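Local coordinates for class D beta-lactamase (Fusobacterium nucleatum subsp. polymorphum, PDB 4IED), which probably hydrolyses beta-lactam antibiotics to substituted beta-amino acids, as a class D beta-lactamase whose activity gives the bacterium antibiotic resistance, at residues Phe17-Phe22 with Asp42-Asp47; Lys25-Thr30 with Glu240-Glu245; Tyr34-Asp39 with Asp219-Phe224; Asp189-His194 with Gly213-Ser218. All coordinates share one frame; numbering follows the deposited sequence. Where two conformers were deposited one is given.

Contact 1: residues Phe17-Phe22 with Asp42-Asp47; sequences FMKEIF and DYYNLD
Tyr44 sets CG anti to its backbone N (chi1 175°), which carries CG toward helix 16-25, where Phe22 meets the ring; Met18, with CG anti to its carbonyl carbon, is extended out to CE, which reaches the backbone of Asp42. The two rings form an offset stack, with centroids 4.4 Å apart and planes inclined by 23°. Their overlap is partial: Tyr44 CD2 lies above the centre of the Phe22 ring, and Tyr44 CE2 comes to 3.5 Å from Phe22 CG. In return Phe22 CB makes a CH-pi contact over the Tyr44 face, 4.1 Å from the ring centroid. At the CD1 side of the tyrosine, Lys19 CA stands 3.6 Å from Tyr44 CD1, and the aliphatic lysine chain crosses the tyrosine at about a right angle, its ammonium end turning off from the strand. Met18 supplies the second anchor, its SD lying 3.6 Å from Tyr43 C and its CE 3.7 Å from Asp42 O. No hydrogen bond joins the two segments, so the contact rests on apolar and aromatic packing; Asp42 OD2 is hydrogen-bonded to Asn15 ND2, outside the contact. The axes of helix 17-22 and strand 42-44 approach to 7.8 Å, running in similar directions, 28° apart. The helix thus packs on an outermost strand of the sheet, while Met18 and Phe22 also touch the adjoining strand 29-35, Phe22 reaches strand 221-229, and Tyr246 of helix 238-249 flanks Met18 and Asp42.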
# COMPACT_ATOMS: atom_id res chain seq x y z
N PHE A 17 -3.99 -21.41 -9.33
CA PHE A 17 -5.05 -20.49 -9.67
C PHE A 17 -4.52 -19.08 -9.99
O PHE A 17 -4.90 -18.45 -10.98
CB PHE A 17 -6.10 -20.42 -8.54
CG PHE A 17 -7.33 -19.70 -8.96
CD1 PHE A 17 -8.10 -20.22 -9.99
CD2 PHE A 17 -7.64 -18.49 -8.46
CE1 PHE A 17 -9.17 -19.55 -10.44
CE2 PHE A 17 -8.76 -17.84 -8.89
CZ PHE A 17 -9.47 -18.33 -9.93
N MET A 18 -3.57 -18.63 -9.21
CA MET A 18 -2.99 -17.33 -9.57
C MET A 18 -2.36 -17.39 -10.98
O MET A 18 -2.47 -16.45 -11.79
CB MET A 18 -1.92 -16.93 -8.58
CG MET A 18 -2.41 -16.66 -7.19
SD MET A 18 -1.06 -16.15 -6.13
CE MET A 18 -1.96 -15.83 -4.63
N LYS A 19 -1.60 -18.45 -11.25
CA LYS A 19 -1.01 -18.64 -12.58
C LYS A 19 -2.05 -18.55 -13.70
O LYS A 19 -1.83 -17.83 -14.68
CB LYS A 19 -0.24 -19.97 -12.61
CG LYS A 19 0.37 -20.25 -13.97
CD LYS A 19 1.04 -21.57 -13.92
CE LYS A 19 1.60 -21.83 -15.31
NZ LYS A 19 2.44 -23.03 -15.41
N GLU A 20 -3.19 -19.21 -13.52
CA GLU A 20 -4.23 -19.21 -14.54
C GLU A 20 -4.78 -17.81 -14.76
O GLU A 20 -4.99 -17.43 -15.93
CB GLU A 20 -5.39 -20.15 -14.26
CG GLU A 20 -6.68 -19.77 -15.04
CD GLU A 20 -6.62 -19.49 -16.60
OE1 GLU A 20 -7.73 -19.18 -17.12
OE2 GLU A 20 -5.56 -19.56 -17.38
N ILE A 21 -5.04 -17.05 -13.68
CA ILE A 21 -5.64 -15.73 -13.88
C ILE A 21 -4.66 -14.83 -14.62
O ILE A 21 -5.03 -14.12 -15.54
CB ILE A 21 -6.22 -15.13 -12.59
CG1 ILE A 21 -5.13 -14.76 -11.63
CG2 ILE A 21 -7.15 -16.10 -11.90
CD1 ILE A 21 -4.49 -13.41 -11.98
N PHE A 22 -3.38 -14.85 -14.25
CA PHE A 22 -2.41 -14.03 -14.93
C PHE A 22 -2.29 -14.38 -16.42
O PHE A 22 -2.22 -13.50 -17.28
CB PHE A 22 -1.05 -14.12 -14.28
CG PHE A 22 -0.82 -13.12 -13.17
CD1 PHE A 22 -1.27 -13.33 -11.86
CD2 PHE A 22 -0.11 -11.96 -13.43
CE1 PHE A 22 -1.03 -12.43 -10.89
CE2 PHE A 22 0.12 -11.04 -12.42
CZ PHE A 22 -0.32 -11.29 -11.10
N ASP A 42 1.31 -18.12 -0.68
CA ASP A 42 0.88 -18.54 -2.00
C ASP A 42 1.33 -17.47 -2.95
O ASP A 42 1.13 -16.28 -2.66
CB ASP A 42 -0.65 -18.75 -2.06
CG ASP A 42 -1.06 -20.09 -1.45
OD1 ASP A 42 -1.26 -20.14 -0.22
OD2 ASP A 42 -1.13 -21.09 -2.25
N TYR A 43 1.91 -17.84 -4.08
CA TYR A 43 2.49 -16.80 -4.93
C TYR A 43 2.40 -17.14 -6.43
O TYR A 43 2.26 -18.30 -6.78
CB TYR A 43 3.93 -16.50 -4.55
CG TYR A 43 4.87 -17.66 -4.89
CD1 TYR A 43 5.33 -17.83 -6.18
CD2 TYR A 43 5.16 -18.62 -3.98
CE1 TYR A 43 6.18 -18.88 -6.53
CE2 TYR A 43 5.96 -19.68 -4.31
CZ TYR A 43 6.41 -19.83 -5.60
OH TYR A 43 7.23 -20.93 -5.94
N TYR A 44 2.60 -16.11 -7.25
CA TYR A 44 2.82 -16.19 -8.70
C TYR A 44 4.05 -15.32 -8.96
O TYR A 44 4.09 -14.17 -8.52
CB TYR A 44 1.63 -15.68 -9.45
CG TYR A 44 1.90 -15.66 -10.94
CD1 TYR A 44 1.99 -16.83 -11.67
CD2 TYR A 44 2.22 -14.48 -11.59
CE1 TYR A 44 2.23 -16.78 -13.05
CE2 TYR A 44 2.47 -14.43 -12.93
CZ TYR A 44 2.46 -15.58 -13.65
OH TYR A 44 2.71 -15.59 -15.01
N ASN A 45 5.02 -15.88 -9.68
CA ASN A 45 6.26 -15.22 -10.10
C ASN A 45 7.16 -14.88 -8.93
O ASN A 45 7.23 -13.75 -8.52
CB ASN A 45 5.92 -14.02 -10.95
CG ASN A 45 7.10 -13.52 -11.73
OD1 ASN A 45 8.27 -13.89 -11.44
ND2 ASN A 45 6.85 -12.68 -12.70
N LEU A 46 7.78 -15.92 -8.38
CA LEU A 46 8.67 -15.75 -7.22
C LEU A 46 9.81 -14.76 -7.32
O LEU A 46 10.05 -13.94 -6.44
CB LEU A 46 9.25 -17.11 -6.77
CG LEU A 46 9.91 -17.10 -5.35
CD1 LEU A 46 8.95 -16.66 -4.29
CD2 LEU A 46 10.47 -18.44 -4.99
N ASP A 47 10.46 -14.75 -8.45
CA ASP A 47 11.57 -13.84 -8.64
C ASP A 47 11.09 -12.41 -8.66
O ASP A 47 11.68 -11.52 -7.98
CB ASP A 47 12.32 -14.12 -9.93
CG ASP A 47 13.25 -15.33 -9.83
OD1 ASP A 47 13.44 -15.92 -8.72
OD2 ASP A 47 13.73 -15.71 -10.91

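Contact 2: residues Lys25-Thr30 with Glu240-Glu245; sequences KGLNGT and EEIVRE
Lys25 directs its CB toward helix 238-249, where Ile242 and Glu245 receive the rest of the chain. CG stands anti to the carbonyl carbon, and from there the methylenes slide past Ile242 in the opposite direction. CD makes the nearest of these apolar contacts, 3.6 Å from Ile242 CG1, and also touches Ile242 CD1. CE follows at 3.8 Å from the same Ile242 CG1, with the chain bent at chi3 (111°) and again at chi4 (104°), the latter torsion placing NZ. The ammonium meets Glu245 tip to tip: Lys25 NZ and Glu245 OE2 are 3.0 Å apart in a salt bridge. Glu245 was modelled in two conformers, so this bridge is established for one of them. A longer ion pair links Lys25 NZ to Glu241 OE1 at 3.8 Å, completing a network in which one lysine faces acids a helical turn apart. A water bridges all three groups, 2.7 Å from Glu245 OE2, although its other two distances are short enough to make its placement doubtful. Just beyond the lysine, helix 16-25 ends in a Schellman motif: Gly26 takes positive phi (68°) as the C-prime residue, and Leu27 N bonds back to Phe22 O. The chain then enters strand 29-35. Leu27 adds the second apolar contact, CD1 lying 3.7 Å from Ile242 CD1. Glu245 OE1 has its own salt-bridge partner in Arg24, and Ile242 also packs on Ile226 of strand 221-229.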
# COMPACT_ATOMS: atom_id res chain seq x y z
N LYS A 25 -5.53 -13.23 -18.38
CA LYS A 25 -5.59 -11.78 -18.55
C LYS A 25 -4.41 -11.28 -19.39
O LYS A 25 -4.41 -10.14 -19.83
CB LYS A 25 -5.64 -11.10 -17.19
CG LYS A 25 -6.90 -11.51 -16.44
CD LYS A 25 -6.92 -10.97 -15.03
CE LYS A 25 -7.97 -9.90 -14.86
NZ LYS A 25 -9.19 -10.38 -14.13
N GLY A 26 -3.41 -12.13 -19.57
CA GLY A 26 -2.23 -11.80 -20.35
C GLY A 26 -1.36 -10.73 -19.71
O GLY A 26 -0.80 -9.86 -20.40
N LEU A 27 -1.25 -10.76 -18.38
CA LEU A 27 -0.53 -9.70 -17.62
C LEU A 27 0.75 -10.21 -17.05
O LEU A 27 0.90 -11.45 -16.81
CB LEU A 27 -1.43 -9.19 -16.53
CG LEU A 27 -2.70 -8.49 -16.99
CD1 LEU A 27 -3.64 -8.39 -15.83
CD2 LEU A 27 -2.45 -7.12 -17.54
N ASN A 28 1.73 -9.31 -16.97
CA ASN A 28 3.01 -9.57 -16.36
C ASN A 28 3.01 -8.95 -14.97
O ASN A 28 2.66 -7.80 -14.79
CB ASN A 28 4.12 -8.96 -17.16
CG ASN A 28 4.23 -9.57 -18.53
OD1 ASN A 28 4.53 -8.85 -19.49
ND2 ASN A 28 3.97 -10.87 -18.64
N GLY A 29 3.33 -9.77 -13.97
CA GLY A 29 3.40 -9.25 -12.61
C GLY A 29 3.68 -10.36 -11.62
O GLY A 29 4.17 -11.42 -11.95
N THR A 30 3.40 -10.04 -10.34
CA THR A 30 3.58 -10.96 -9.29
C THR A 30 2.44 -10.78 -8.27
O THR A 30 1.83 -9.70 -8.17
CB THR A 30 4.94 -10.66 -8.55
OG1 THR A 30 5.17 -11.69 -7.55
CG2 THR A 30 5.00 -9.26 -7.88
N GLU A 240 -7.06 -4.75 -8.39
CA GLU A 240 -8.03 -5.22 -7.38
C GLU A 240 -8.87 -6.37 -7.98
O GLU A 240 -9.23 -7.28 -7.21
CB GLU A 240 -8.88 -4.08 -7.01
CG GLU A 240 -9.91 -4.52 -5.96
CD GLU A 240 -10.51 -3.34 -5.20
OE1 GLU A 240 -11.42 -3.61 -4.33
OE2 GLU A 240 -10.18 -2.17 -5.35
N GLU A 241 -9.15 -6.42 -9.29
CA GLU A 241 -9.91 -7.52 -9.87
C GLU A 241 -9.20 -8.83 -9.60
O GLU A 241 -9.83 -9.82 -9.17
CB GLU A 241 -10.09 -7.32 -11.37
CG GLU A 241 -11.15 -6.28 -11.71
CD GLU A 241 -11.25 -6.00 -13.20
OE1 GLU A 241 -10.57 -6.80 -14.01
OE2 GLU A 241 -12.01 -5.02 -13.58
N ILE A 242 -7.89 -8.92 -9.83
CA ILE A 242 -7.20 -10.18 -9.68
C ILE A 242 -7.18 -10.62 -8.22
O ILE A 242 -7.41 -11.78 -7.87
CB ILE A 242 -5.73 -10.11 -10.25
CG1 ILE A 242 -5.83 -10.00 -11.76
CG2 ILE A 242 -4.88 -11.27 -9.73
CD1 ILE A 242 -4.55 -9.54 -12.41
N VAL A 243 -6.89 -9.63 -7.35
CA VAL A 243 -6.95 -9.95 -5.92
C VAL A 243 -8.30 -10.46 -5.46
O VAL A 243 -8.38 -11.54 -4.79
CB VAL A 243 -6.49 -8.74 -5.09
CG1 VAL A 243 -6.65 -9.03 -3.58
CG2 VAL A 243 -5.04 -8.42 -5.40
N ARG A 244 -9.37 -9.81 -5.89
CA ARG A 244 -10.72 -10.30 -5.49
C ARG A 244 -11.01 -11.63 -6.10
O ARG A 244 -11.66 -12.48 -5.50
CB ARG A 244 -11.76 -9.23 -5.87
CG ARG A 244 -11.80 -8.03 -4.99
CD ARG A 244 -12.80 -6.97 -5.41
NE ARG A 244 -12.94 -5.94 -4.40
CZ ARG A 244 -13.82 -6.01 -3.41
NH1 ARG A 244 -14.60 -7.05 -3.23
NH2 ARG A 244 -13.85 -5.00 -2.54
N GLU A 245 -10.54 -11.92 -7.33
CA GLU A 245 -10.86 -13.20 -7.97
C GLU A 245 -10.19 -14.31 -7.15
O GLU A 245 -10.78 -15.36 -6.91
CB GLU A 245 -10.44 -13.19 -9.46
CG GLU A 245 -11.42 -12.40 -10.33
CD GLU A 245 -11.19 -12.39 -11.83
OE1 GLU A 245 -10.79 -13.44 -12.38
OE2 GLU A 245 -11.54 -11.29 -12.44
O HOH W 1 -11.34 -9.14 -14.07

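Contact 3: residues Tyr34-Asp39 with Asp219-Phe224; sequences YDLKND and DNIYSF
The antiparallel pairing of strands 29-35 and 221-229 in the central sheet ends here, with Tyr34 opposite Ser223 as a hydrogen-bonded pair and Asp35 opposite Tyr222 as a non-hydrogen-bonded one. Tyr34 N donates to Ser223 O at 2.8 Å, and Ser223 N returns the bond to Tyr34 O at 2.9 Å. Past the strand end, Leu36 N still reaches Ile221 O at 3.1 Å, the donor nearly along the C=O axis. Side chains then take over. Asn220 ND2 donates to Asp35 OD1 at 2.9 Å in a nearly straight bond (167°); this oxygen lies in the amide plane, yet the donor stands above the carboxylate plane. Asn38 N approaches the same oxygen from the opposite face, forming an Asx motif that folds residues 35-38 into a turn. Asn38 ND2 takes Asp35 OD2 on its syn side, so the carboxylate is gripped by three N-H groups. Asp35 and Asn38 bind magnesium in a crystal structure of this protein; that ion is not bound here, and the two side chains are hydrogen-bonded to each other. The other end of the Asn220 amide is held as well. Its OD1 accepts from Lys37 N at 2.9 Å and from Ile221 N, the two donors arriving from opposite faces. Toward solvent, the extended Lys37 chain passes Asp219 O and ends in a salt bridge, NZ lying 2.8 Å from Asp219 OD2. On the face with Tyr34 and Ser223, Asn162 of helix 154-165 touches both side chains.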
# COMPACT_ATOMS: atom_id res chain seq x y z
N TYR A 34 0.03 -14.11 2.11
CA TYR A 34 0.48 -14.78 3.36
C TYR A 34 -0.76 -15.13 4.15
O TYR A 34 -1.57 -14.24 4.47
CB TYR A 34 1.43 -13.95 4.18
CG TYR A 34 1.85 -14.59 5.51
CD1 TYR A 34 2.64 -15.72 5.51
CD2 TYR A 34 1.39 -14.10 6.74
CE1 TYR A 34 2.99 -16.33 6.71
CE2 TYR A 34 1.75 -14.67 7.92
CZ TYR A 34 2.59 -15.74 7.91
OH TYR A 34 2.95 -16.39 9.07
N ASP A 35 -0.89 -16.43 4.44
CA ASP A 35 -1.95 -16.98 5.29
C ASP A 35 -1.41 -17.17 6.69
O ASP A 35 -0.58 -18.05 6.88
CB ASP A 35 -2.38 -18.30 4.62
CG ASP A 35 -3.41 -19.12 5.40
OD1 ASP A 35 -3.48 -19.00 6.68
OD2 ASP A 35 -4.05 -20.00 4.77
N LEU A 36 -1.86 -16.31 7.59
CA LEU A 36 -1.31 -16.28 8.97
C LEU A 36 -1.57 -17.62 9.68
O LEU A 36 -0.68 -18.20 10.33
CB LEU A 36 -1.91 -15.14 9.77
CG LEU A 36 -1.49 -15.11 11.24
CD1 LEU A 36 -0.01 -14.90 11.44
CD2 LEU A 36 -2.28 -14.02 11.92
N LYS A 37 -2.81 -18.09 9.66
CA LYS A 37 -3.21 -19.27 10.45
C LYS A 37 -2.35 -20.51 10.10
O LYS A 37 -1.93 -21.34 10.92
CB LYS A 37 -4.70 -19.53 10.29
CG LYS A 37 -5.29 -20.59 11.12
CD LYS A 37 -6.78 -20.78 10.77
CE LYS A 37 -7.36 -21.89 11.49
NZ LYS A 37 -8.78 -22.15 11.14
N ASN A 38 -2.07 -20.65 8.81
CA ASN A 38 -1.24 -21.69 8.24
C ASN A 38 0.22 -21.38 7.99
O ASN A 38 0.97 -22.29 7.59
CB ASN A 38 -1.83 -22.23 6.94
CG ASN A 38 -3.17 -22.88 7.16
OD1 ASN A 38 -3.28 -23.91 7.89
ND2 ASN A 38 -4.20 -22.29 6.56
N ASP A 39 0.61 -20.17 8.32
CA ASP A 39 1.96 -19.68 8.19
C ASP A 39 2.56 -20.03 6.87
O ASP A 39 3.67 -20.68 6.77
CB ASP A 39 2.85 -20.19 9.35
CG ASP A 39 4.27 -19.55 9.32
OD1 ASP A 39 4.47 -18.44 8.76
OD2 ASP A 39 5.21 -20.30 9.84
N ASP A 219 -11.18 -15.98 11.90
CA ASP A 219 -10.07 -16.70 12.47
C ASP A 219 -8.78 -16.72 11.67
O ASP A 219 -7.87 -17.46 11.99
CB ASP A 219 -10.37 -18.13 12.88
CG ASP A 219 -10.61 -19.03 11.69
OD1 ASP A 219 -10.68 -18.47 10.53
OD2 ASP A 219 -10.74 -20.23 11.84
N ASN A 220 -8.64 -15.81 10.72
CA ASN A 220 -7.42 -15.70 9.96
C ASN A 220 -7.21 -14.28 9.44
O ASN A 220 -8.07 -13.40 9.54
CB ASN A 220 -7.50 -16.70 8.78
CG ASN A 220 -6.14 -17.16 8.29
OD1 ASN A 220 -5.11 -16.62 8.68
ND2 ASN A 220 -6.15 -18.24 7.45
N ILE A 221 -5.98 -14.05 8.98
CA ILE A 221 -5.58 -12.77 8.30
C ILE A 221 -4.75 -13.16 7.11
O ILE A 221 -3.78 -13.87 7.22
CB ILE A 221 -4.72 -11.83 9.17
CG1 ILE A 221 -5.44 -11.55 10.48
CG2 ILE A 221 -4.43 -10.58 8.42
CD1 ILE A 221 -4.66 -10.75 11.49
N TYR A 222 -5.19 -12.67 5.92
CA TYR A 222 -4.50 -12.89 4.65
C TYR A 222 -3.90 -11.60 4.21
O TYR A 222 -4.63 -10.68 3.85
CB TYR A 222 -5.47 -13.42 3.58
CG TYR A 222 -6.24 -14.65 3.98
CD1 TYR A 222 -7.42 -14.50 4.72
CD2 TYR A 222 -5.84 -15.94 3.60
CE1 TYR A 222 -8.19 -15.56 5.11
CE2 TYR A 222 -6.59 -17.02 4.10
CZ TYR A 222 -7.75 -16.82 4.83
OH TYR A 222 -8.53 -17.93 5.32
N SER A 223 -2.56 -11.49 4.26
CA SER A 223 -1.91 -10.25 3.86
C SER A 223 -1.47 -10.44 2.40
O SER A 223 -1.08 -11.54 1.99
CB SER A 223 -0.69 -10.00 4.69
OG SER A 223 -1.12 -9.67 6.03
N PHE A 224 -1.58 -9.40 1.60
CA PHE A 224 -1.35 -9.58 0.15
C PHE A 224 -0.71 -8.34 -0.44
O PHE A 224 -0.75 -7.22 0.01
CB PHE A 224 -2.65 -9.85 -0.59
CG PHE A 224 -3.61 -8.66 -0.61
CD1 PHE A 224 -3.52 -7.66 -1.61
CD2 PHE A 224 -4.63 -8.59 0.33
CE1 PHE A 224 -4.37 -6.60 -1.62
CE2 PHE A 224 -5.49 -7.50 0.30
CZ PHE A 224 -5.34 -6.52 -0.66

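Contact 4: residues Asp189-His194 with Gly213-Ser218; sequences DDFILH and GWIETS
Ile192 and Glu216, then His194 and Trp214, are hydrogen-bonded antiparallel pairs of the hairpin formed by strands 192-200 and 208-216. Each pair exchanges two backbone bonds: Ile192 N reaches Glu216 O at 2.9 Å, His194 N reaches Trp214 O at the same length, and both are returned. Between them Leu193 and Ile215 form a non-hydrogen-bonded pair, where Ile215 CA makes a CA-H...O contact of 3.2 Å with Ile192 O. Where the pairing runs out, a water accepts from Ser218 N and donates to Asp190 O. Aromatic contact dominates one face. Trp214, its CG between the backbone N and the carbonyl carbon (chi1 69°), sets its indole face against the His194 ring in an offset stack, the imidazole centroid 4.3 Å from that of the five-membered ring and the planes 13° apart. His194 CB sits over the centre of the six-membered ring, 3.6 Å from its centroid. Leu161 and Leu164 of helix 154-165 also touch the indole. The opposite face is apolar: Leu193 CD1 lies 3.6 Å from Ile215 CG1, while Ile215 CG2 touches Phe191 CB at 3.7 Å. His194 ND1 and Trp214 NE1 come within 3.3 Å, but the angle is poor for a hydrogen bond. Across this pair the imidazole is held by stacking and CH-pi contact, not by a hydrogen bond, while paired backbone bonds fix the strand that farther on carries the KTG motif of class D enzymes.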
# COMPACT_ATOMS: atom_id res chain seq x y z
N ASP A 189 -19.88 -9.26 6.97
CA ASP A 189 -19.95 -10.05 8.16
C ASP A 189 -18.75 -11.01 8.24
O ASP A 189 -18.27 -11.24 9.37
CB ASP A 189 -21.25 -10.87 8.22
CG ASP A 189 -22.50 -10.02 8.41
OD1 ASP A 189 -22.39 -8.82 8.73
OD2 ASP A 189 -23.60 -10.64 8.44
N ASP A 190 -18.36 -11.59 7.15
CA ASP A 190 -17.40 -12.66 7.15
C ASP A 190 -15.98 -12.28 6.81
O ASP A 190 -15.10 -13.13 6.83
CB ASP A 190 -17.85 -13.77 6.20
CG ASP A 190 -19.23 -14.33 6.55
OD1 ASP A 190 -19.46 -14.62 7.72
OD2 ASP A 190 -20.02 -14.53 5.60
N PHE A 191 -15.76 -11.02 6.46
CA PHE A 191 -14.39 -10.58 6.19
C PHE A 191 -14.37 -9.05 6.21
O PHE A 191 -15.40 -8.40 6.03
CB PHE A 191 -13.93 -11.06 4.77
CG PHE A 191 -14.63 -10.38 3.66
CD1 PHE A 191 -14.09 -9.26 3.07
CD2 PHE A 191 -15.77 -10.93 3.12
CE1 PHE A 191 -14.78 -8.64 2.06
CE2 PHE A 191 -16.50 -10.27 2.11
CZ PHE A 191 -15.95 -9.15 1.58
N ILE A 192 -13.18 -8.49 6.42
CA ILE A 192 -12.95 -7.04 6.22
C ILE A 192 -11.61 -6.92 5.42
O ILE A 192 -10.57 -7.47 5.79
CB ILE A 192 -12.89 -6.28 7.57
CG1 ILE A 192 -12.78 -4.81 7.26
CG2 ILE A 192 -11.87 -6.76 8.49
CD1 ILE A 192 -13.00 -3.99 8.50
N LEU A 193 -11.74 -6.21 4.30
CA LEU A 193 -10.65 -5.94 3.36
C LEU A 193 -10.15 -4.53 3.64
O LEU A 193 -10.93 -3.59 3.64
CB LEU A 193 -11.19 -6.01 1.97
CG LEU A 193 -10.30 -5.52 0.83
CD1 LEU A 193 -9.01 -6.31 0.70
CD2 LEU A 193 -11.05 -5.42 -0.51
N HIS A 194 -8.84 -4.45 3.91
CA HIS A 194 -8.06 -3.22 3.99
C HIS A 194 -7.04 -3.20 2.84
O HIS A 194 -6.53 -4.22 2.37
CB HIS A 194 -7.26 -3.22 5.24
CG HIS A 194 -8.06 -3.21 6.51
ND1 HIS A 194 -8.67 -4.30 7.11
CD2 HIS A 194 -8.17 -2.19 7.38
CE1 HIS A 194 -9.22 -3.88 8.25
NE2 HIS A 194 -8.86 -2.63 8.46
N GLY A 213 -2.51 -4.97 0.83
CA GLY A 213 -3.47 -4.88 1.96
C GLY A 213 -3.53 -6.19 2.72
O GLY A 213 -2.64 -7.00 2.71
N TRP A 214 -4.67 -6.38 3.35
CA TRP A 214 -4.98 -7.61 4.00
C TRP A 214 -6.49 -7.76 4.17
O TRP A 214 -7.25 -6.82 4.08
CB TRP A 214 -4.31 -7.72 5.40
CG TRP A 214 -4.89 -6.76 6.43
CD1 TRP A 214 -5.82 -7.07 7.40
CD2 TRP A 214 -4.45 -5.41 6.69
NE1 TRP A 214 -6.02 -5.96 8.19
CE2 TRP A 214 -5.26 -4.91 7.74
CE3 TRP A 214 -3.60 -4.54 6.05
CZ2 TRP A 214 -5.11 -3.61 8.23
CZ3 TRP A 214 -3.44 -3.28 6.53
CH2 TRP A 214 -4.23 -2.78 7.55
N ILE A 215 -6.88 -9.01 4.49
CA ILE A 215 -8.28 -9.41 4.74
C ILE A 215 -8.24 -10.17 6.06
O ILE A 215 -7.55 -11.18 6.21
CB ILE A 215 -8.90 -10.29 3.66
CG1 ILE A 215 -8.94 -9.55 2.37
CG2 ILE A 215 -10.34 -10.63 4.04
CD1 ILE A 215 -9.45 -10.38 1.21
N GLU A 216 -9.04 -9.66 7.02
CA GLU A 216 -9.24 -10.35 8.31
C GLU A 216 -10.59 -11.05 8.27
O GLU A 216 -11.63 -10.42 7.95
CB GLU A 216 -9.10 -9.40 9.51
CG GLU A 216 -9.22 -10.21 10.79
CD GLU A 216 -8.56 -9.62 12.03
OE1 GLU A 216 -8.58 -10.31 13.08
OE2 GLU A 216 -7.98 -8.53 12.05
N THR A 217 -10.59 -12.30 8.67
CA THR A 217 -11.80 -13.11 8.83
C THR A 217 -11.95 -13.48 10.30
O THR A 217 -11.21 -12.94 11.11
CB THR A 217 -11.72 -14.32 7.96
OG1 THR A 217 -10.66 -15.17 8.43
CG2 THR A 217 -11.44 -13.97 6.48
N SER A 218 -12.96 -14.30 10.63
CA SER A 218 -13.20 -14.60 12.02
C SER A 218 -12.02 -15.29 12.67
O SER A 218 -11.87 -15.25 13.90
CB SER A 218 -14.48 -15.48 12.15
OG SER A 218 -14.25 -16.74 11.55
O HOH W 2 -15.22 -15.01 8.77

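From the N terminus the chain opens contact 1 in helix 16-25, contact 2 at the end of that helix and contact 3 at the end of strand 29-35. Contact 1 closes first, at 42-47, a short loop that crosses both contacts 2 and 3. Much later, contact 4 opens and closes within one hairpin; contact 3 then closes at 219-224 and contact 2 at 240-245, so contact 4 lies within contact 3 and contact 3 within contact 2. The long loops bring the C-terminal strands and helix 238-249 back to the N-terminal elements. Contacts 3 and 4 join through backbone bonds from Tyr222 and Phe224, and contacts 1 and 2 through Tyr44 and Thr30.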